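Protein Amuc_1100 (Akkermansia muciniphila, PDB 6KNY) is of unknown function and carries a transmembrane helix in its full-length form, the part crystallised here being a monomer without that membrane-spanning region. Local coordinates at residues Phe201-Ile206 with Val269-Val274; Pro148-Glu153 with Pro172-Ile177. All coordinates share one frame; numbering follows the deposited sequence. Where two conformers were deposited one is given.

Contact 1 (Phe201-Ile206 with Val269-Val274); sequences FTVNSI and VSLNLV
A classic beta bulge interrupts the antiparallel pairing of strand 201-210, at one border of the mixed sheet, with strand 265-276. Before the bulge, Thr202 and Asn272 form a hydrogen-bonded pair: Thr202 N reaches Asn272 O at 2.8 Å, nearly straight, and Asn272 N returns the bond to Thr202 O. At the bulge both Asn204 and Ser205 face Ser270, whose O accepts a bent bond from Asn204 N (2.8 Å, 136° at the hydrogen) and a weak one from Ser205 N. The register thus slips by one residue, and Ser270 N to Ser205 O resumes the pairing.

Phe201, Val203, Leu271 and Leu273 share the face turned toward helices 117-134 and 183-194. With CG anti to its carbonyl carbon, the Phe201 ring receives Leu273 CD1 over the centre of one face, 3.9 Å from the centroid, a CH-pi contact. An alanine at Phe201 would probably loosen this buried packing, since the ring that meets Leu273, Leu271 and Leu130 would be gone. At the bulge itself Asn204, its CG anti to the backbone N, turns its amide to the side chain of Ser270, and ND2 makes a weak bond to Ser270 OG at 3.3 Å.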
loop_
_atom_site.group_PDB
_atom_site.type_symbol
_atom_site.label_atom_id
_atom_site.label_comp_id
_atom_site.label_asym_id
_atom_site.label_seq_id
_atom_site.Cartn_x
_atom_site.Cartn_y
_atom_site.Cartn_z
ATOM N N PHE A 201 -6.769 5.247 -1.736
ATOM C CA PHE A 201 -6.261 5.330 -0.365
ATOM C C PHE A 201 -6.812 6.595 0.265
ATOM O O PHE A 201 -6.676 7.687 -0.305
ATOM C CB PHE A 201 -4.731 5.378 -0.318
ATOM C CG PHE A 201 -4.059 4.081 -0.665
ATOM C CD1 PHE A 201 -3.768 3.148 0.321
ATOM C CD2 PHE A 201 -3.672 3.812 -1.982
ATOM C CE1 PHE A 201 -3.126 1.953 0.002
ATOM C CE2 PHE A 201 -3.028 2.625 -2.301
ATOM C CZ PHE A 201 -2.747 1.702 -1.313
ATOM N N THR A 202 -7.438 6.458 1.423
ATOM C CA THR A 202 -7.965 7.622 2.106
ATOM C C THR A 202 -7.150 7.844 3.372
ATOM O O THR A 202 -6.596 6.900 3.939
ATOM C CB THR A 202 -9.465 7.451 2.397
ATOM O OG1 THR A 202 -10.002 8.705 2.854
ATOM C CG2 THR A 202 -9.693 6.377 3.457
ATOM N N VAL A 203 -7.012 9.104 3.769
ATOM C CA VAL A 203 -6.085 9.473 4.838
ATOM C C VAL A 203 -6.858 9.486 6.150
ATOM O O VAL A 203 -7.718 10.344 6.368
ATOM C CB VAL A 203 -5.418 10.829 4.575
ATOM C CG1 VAL A 203 -4.602 11.266 5.796
ATOM C CG2 VAL A 203 -4.530 10.756 3.339
ATOM N N ASN A 204 -6.561 8.520 7.015
ATOM C CA ASN A 204 -7.121 8.521 8.358
ATOM C C ASN A 204 -6.432 9.561 9.234
ATOM O O ASN A 204 -7.099 10.324 9.944
ATOM C CB ASN A 204 -7.003 7.130 8.967
ATOM C CG ASN A 204 -7.552 7.066 10.365
ATOM O OD1 ASN A 204 -8.719 7.412 10.608
ATOM N ND2 ASN A 204 -6.719 6.638 11.299
ATOM N N SER A 205 -5.101 9.617 9.198
ATOM C CA SER A 205 -4.376 10.600 9.997
ATOM C C SER A 205 -2.970 10.720 9.430
ATOM O O SER A 205 -2.513 9.849 8.690
ATOM C CB SER A 205 -4.336 10.220 11.485
ATOM O OG SER A 205 -3.530 9.079 11.704
ATOM N N ILE A 206 -2.290 11.810 9.784
ATOM C CA ILE A 206 -0.921 12.038 9.325
ATOM C C ILE A 206 -0.177 12.847 10.383
ATOM O O ILE A 206 -0.770 13.695 11.055
ATOM C CB ILE A 206 -0.878 12.744 7.953
ATOM C CG1 ILE A 206 0.581 12.820 7.450
ATOM C CG2 ILE A 206 -1.544 14.135 8.005
ATOM C CD1 ILE A 206 0.694 13.162 5.971
ATOM N N VAL A 269 1.896 8.386 8.041
ATOM C CA VAL A 269 0.512 8.457 7.637
ATOM C C VAL A 269 -0.247 7.149 7.810
ATOM O O VAL A 269 0.280 6.102 7.552
ATOM C CB VAL A 269 0.379 8.980 6.195
ATOM C CG1 VAL A 269 1.073 8.077 5.219
ATOM C CG2 VAL A 269 -1.065 9.102 5.809
ATOM N N SER A 270 -1.469 7.310 8.305
ATOM C CA SER A 270 -2.394 6.201 8.498
ATOM C C SER A 270 -3.393 6.232 7.352
ATOM O O SER A 270 -4.062 7.251 7.139
ATOM C CB SER A 270 -3.100 6.334 9.847
ATOM O OG SER A 270 -3.965 5.253 10.091
ATOM N N LEU A 271 -3.495 5.126 6.616
ATOM C CA LEU A 271 -4.335 5.074 5.437
ATOM C C LEU A 271 -5.383 3.984 5.581
ATOM O O LEU A 271 -5.189 2.996 6.301
ATOM C CB LEU A 271 -3.483 4.822 4.196
ATOM C CG LEU A 271 -2.392 5.878 3.957
ATOM C CD1 LEU A 271 -1.344 5.336 3.001
ATOM C CD2 LEU A 271 -2.988 7.168 3.410
ATOM N N ASN A 272 -6.516 4.188 4.916
ATOM C CA ASN A 272 -7.472 3.118 4.663
ATOM C C ASN A 272 -7.571 2.952 3.156
ATOM O O ASN A 272 -8.006 3.872 2.453
ATOM C CB ASN A 272 -8.833 3.416 5.279
ATOM C CG ASN A 272 -8.815 3.325 6.809
ATOM O OD1 ASN A 272 -8.803 2.241 7.387
ATOM N ND2 ASN A 272 -8.837 4.469 7.462
ATOM N N LEU A 273 -7.113 1.799 2.667
ATOM C CA LEU A 273 -7.359 1.391 1.289
ATOM C C LEU A 273 -8.819 0.973 1.168
ATOM O O LEU A 273 -9.293 0.131 1.937
ATOM C CB LEU A 273 -6.435 0.231 0.921
ATOM C CG LEU A 273 -6.658 -0.497 -0.412
ATOM C CD1 LEU A 273 -6.431 0.447 -1.595
ATOM C CD2 LEU A 273 -5.775 -1.775 -0.492
ATOM N N VAL A 274 -9.538 1.547 0.214
ATOM C CA VAL A 274 -10.972 1.303 0.091
ATOM C C VAL A 274 -11.178 0.166 -0.910
ATOM O O VAL A 274 -10.894 0.325 -2.104
ATOM C CB VAL A 274 -11.705 2.583 -0.331
ATOM C CG1 VAL A 274 -13.194 2.325 -0.530
ATOM C CG2 VAL A 274 -11.457 3.690 0.724
#

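Contact 2 (Pro148-Glu153 with Pro172-Ile177); sequences PQLPIE and PMPLEI
Segment 172-177, part of strand 170-181, runs through the middle of the mixed sheet, and the chain leaving strand 141-146 packs against it without a hydrogen bond, mainly through side chains. Met173 is the first to engage: its CG stands anti to the carbonyl carbon, and the chain beyond is fully extended (chi2 -179°, chi3 178°), so that it lies as a straight rod across the branched end of Leu150 at about a right angle. The two methyls of Leu150 divide this rod between them. CD2 sits against Met173 CG at 4.0 Å, while CD1 lies farther along it, 4.0 Å from Met173 SD and close to Met173 CE. Thr119 of helix 117-134 touches both side chains.

Pro174 comes next, offering two corners of its ring. Its CD meets Leu150 CD2 at 4.1 Å, and its CG meets Pro148 CG at 4.0 Å, the two proline rings crossing obliquely. Pro148 CD also rests 3.6 Å from the carbonyl oxygen Pro174 O. At Leu175 the contact fades: its CA still lies near Pro148 CD, but the end of its side chain leads away. Beyond it the strand stays paired with 141-146, the backbone of Glu176 bonding to Tyr146.

Leu150 is held in place from its own side. Its N donates an almost straight bond to Glu153 OE2 at 2.9 Å, meeting the oxygen from above the carboxylate plane, and its O accepts from Glu153 N. Arg147 forms a salt bridge with the same carboxylate, and Tyr107 bonds its other oxygen. Pro148 and Pro174 have no N-H to offer, and those of Leu150 and Met173 are spent on Glu153 and Leu273, consistent with a contact made by apolar surface.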
loop_
_atom_site.group_PDB
_atom_site.type_symbol
_atom_site.label_atom_id
_atom_site.label_comp_id
_atom_site.label_asym_id
_atom_site.label_seq_id
_atom_site.Cartn_x
_atom_site.Cartn_y
_atom_site.Cartn_z
ATOM N N PRO A 148 -1.863 -3.952 9.508
ATOM C CA PRO A 148 -2.616 -4.868 10.379
ATOM C C PRO A 148 -3.306 -5.958 9.570
ATOM O O PRO A 148 -3.721 -5.746 8.430
ATOM C CB PRO A 148 -3.644 -3.956 11.065
ATOM C CG PRO A 148 -3.053 -2.551 10.990
ATOM C CD PRO A 148 -2.196 -2.535 9.727
ATOM N N GLN A 149 -3.424 -7.141 10.169
ATOM C CA GLN A 149 -4.102 -8.238 9.482
ATOM C C GLN A 149 -5.586 -7.953 9.382
ATOM O O GLN A 149 -6.186 -7.378 10.293
ATOM C CB GLN A 149 -3.891 -9.566 10.215
ATOM C CG GLN A 149 -2.455 -10.057 10.181
ATOM C CD GLN A 149 -2.245 -11.305 11.017
ATOM O OE1 GLN A 149 -3.200 -12.014 11.349
ATOM N NE2 GLN A 149 -0.994 -11.562 11.392
ATOM N N LEU A 150 -6.178 -8.380 8.274
ATOM C CA LEU A 150 -7.605 -8.305 8.075
ATOM C C LEU A 150 -8.298 -9.442 8.810
ATOM O O LEU A 150 -7.702 -10.490 9.046
ATOM C CB LEU A 150 -7.927 -8.384 6.584
ATOM C CG LEU A 150 -7.315 -7.288 5.714
ATOM C CD1 LEU A 150 -7.584 -7.581 4.224
ATOM C CD2 LEU A 150 -7.882 -5.931 6.125
ATOM N N PRO A 151 -9.586 -9.278 9.131
ATOM C CA PRO A 151 -10.329 -10.390 9.758
ATOM C C PRO A 151 -10.292 -11.684 8.952
ATOM O O PRO A 151 -10.192 -12.759 9.552
ATOM C CB PRO A 151 -11.754 -9.830 9.875
ATOM C CG PRO A 151 -11.532 -8.338 10.012
ATOM C CD PRO A 151 -10.381 -8.038 9.075
ATOM N N ILE A 152 -10.317 -11.623 7.616
ATOM C CA ILE A 152 -10.262 -12.849 6.821
ATOM C C ILE A 152 -8.939 -13.600 6.984
ATOM O O ILE A 152 -8.861 -14.779 6.636
ATOM C CB ILE A 152 -10.516 -12.539 5.332
ATOM C CG1 ILE A 152 -10.866 -13.813 4.540
ATOM C CG2 ILE A 152 -9.307 -11.835 4.728
ATOM C CD1 ILE A 152 -11.142 -13.542 3.081
ATOM N N GLU A 153 -7.890 -12.972 7.523
ATOM C CA GLU A 153 -6.615 -13.678 7.603
ATOM C C GLU A 153 -6.545 -14.664 8.759
ATOM O O GLU A 153 -5.705 -15.572 8.727
ATOM C CB GLU A 153 -5.466 -12.694 7.718
ATOM C CG GLU A 153 -5.238 -11.956 6.445
ATOM C CD GLU A 153 -4.155 -10.927 6.591
ATOM O OE1 GLU A 153 -3.002 -11.313 6.859
ATOM O OE2 GLU A 153 -4.461 -9.742 6.407
ATOM N N PRO A 172 -12.720 -1.173 4.327
ATOM C CA PRO A 172 -11.467 -0.427 4.458
ATOM C C PRO A 172 -10.354 -1.362 4.882
ATOM O O PRO A 172 -10.556 -2.256 5.709
ATOM C CB PRO A 172 -11.770 0.584 5.575
ATOM C CG PRO A 172 -12.737 -0.178 6.485
ATOM C CD PRO A 172 -13.573 -1.077 5.527
ATOM N N MET A 173 -9.154 -1.123 4.356
ATOM C CA MET A 173 -8.003 -1.949 4.719
ATOM C C MET A 173 -6.899 -1.073 5.289
ATOM O O MET A 173 -6.296 -0.282 4.545
ATOM C CB MET A 173 -7.512 -2.743 3.509
ATOM C CG MET A 173 -8.603 -3.671 2.943
ATOM S SD MET A 173 -8.003 -4.626 1.544
ATOM C CE MET A 173 -9.441 -5.634 1.130
ATOM N N PRO A 174 -6.577 -1.179 6.585
ATOM C CA PRO A 174 -5.659 -0.211 7.205
ATOM C C PRO A 174 -4.208 -0.491 6.869
ATOM O O PRO A 174 -3.805 -1.641 6.660
ATOM C CB PRO A 174 -5.915 -0.393 8.706
ATOM C CG PRO A 174 -6.309 -1.841 8.817
ATOM C CD PRO A 174 -7.088 -2.166 7.554
ATOM N N LEU A 175 -3.426 0.588 6.794
ATOM C CA LEU A 175 -1.974 0.483 6.816
ATOM C C LEU A 175 -1.374 1.811 7.250
ATOM O O LEU A 175 -2.026 2.864 7.208
ATOM C CB LEU A 175 -1.415 0.074 5.452
ATOM C CG LEU A 175 -1.607 1.062 4.314
ATOM C CD1 LEU A 175 -0.356 1.036 3.416
ATOM C CD2 LEU A 175 -2.874 0.683 3.508
ATOM N N GLU A 176 -0.103 1.751 7.634
ATOM C CA GLU A 176 0.665 2.928 8.012
ATOM C C GLU A 176 1.959 2.923 7.224
ATOM O O GLU A 176 2.588 1.875 7.070
ATOM C CB GLU A 176 1.025 2.933 9.508
ATOM C CG GLU A 176 -0.121 2.758 10.476
ATOM C CD GLU A 176 0.380 2.752 11.929
ATOM O OE1 GLU A 176 1.525 3.198 12.172
ATOM O OE2 GLU A 176 -0.361 2.281 12.817
ATOM N N ILE A 177 2.382 4.091 6.769
ATOM C CA ILE A 177 3.673 4.238 6.118
ATOM C C ILE A 177 4.420 5.386 6.780
ATOM O O ILE A 177 3.845 6.452 7.034
ATOM C CB ILE A 177 3.534 4.472 4.605
ATOM C CG1 ILE A 177 2.684 3.358 3.979
ATOM C CG2 ILE A 177 4.909 4.554 3.960
ATOM C CD1 ILE A 177 2.623 3.408 2.464
#

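In the fold
Contacts 1 and 2 meet at one sheet, their centres about 11 Å apart, and follow in series along the chain, contact 2 closing before contact 1 opens. Strands 170-181 and 265-276 are neighbours: Met173 N lies 2.7 Å from Leu273 O and Leu271 N 2.8 Å from Leu175 O, both probable hydrogen bonds. Side chains join the two contacts too, Phe201 CE1 of strand 201-210 lying 3.7 Å from Leu175 CD2. Helix 117-134 spans both, touching Phe201, Leu271 and Leu273 of contact 1 and Leu150 and Met173 of contact 2. The pair illustrates two ways of joining a sheet: backbone pairing adds an outer strand, apolar side chains lay a loop against a central one.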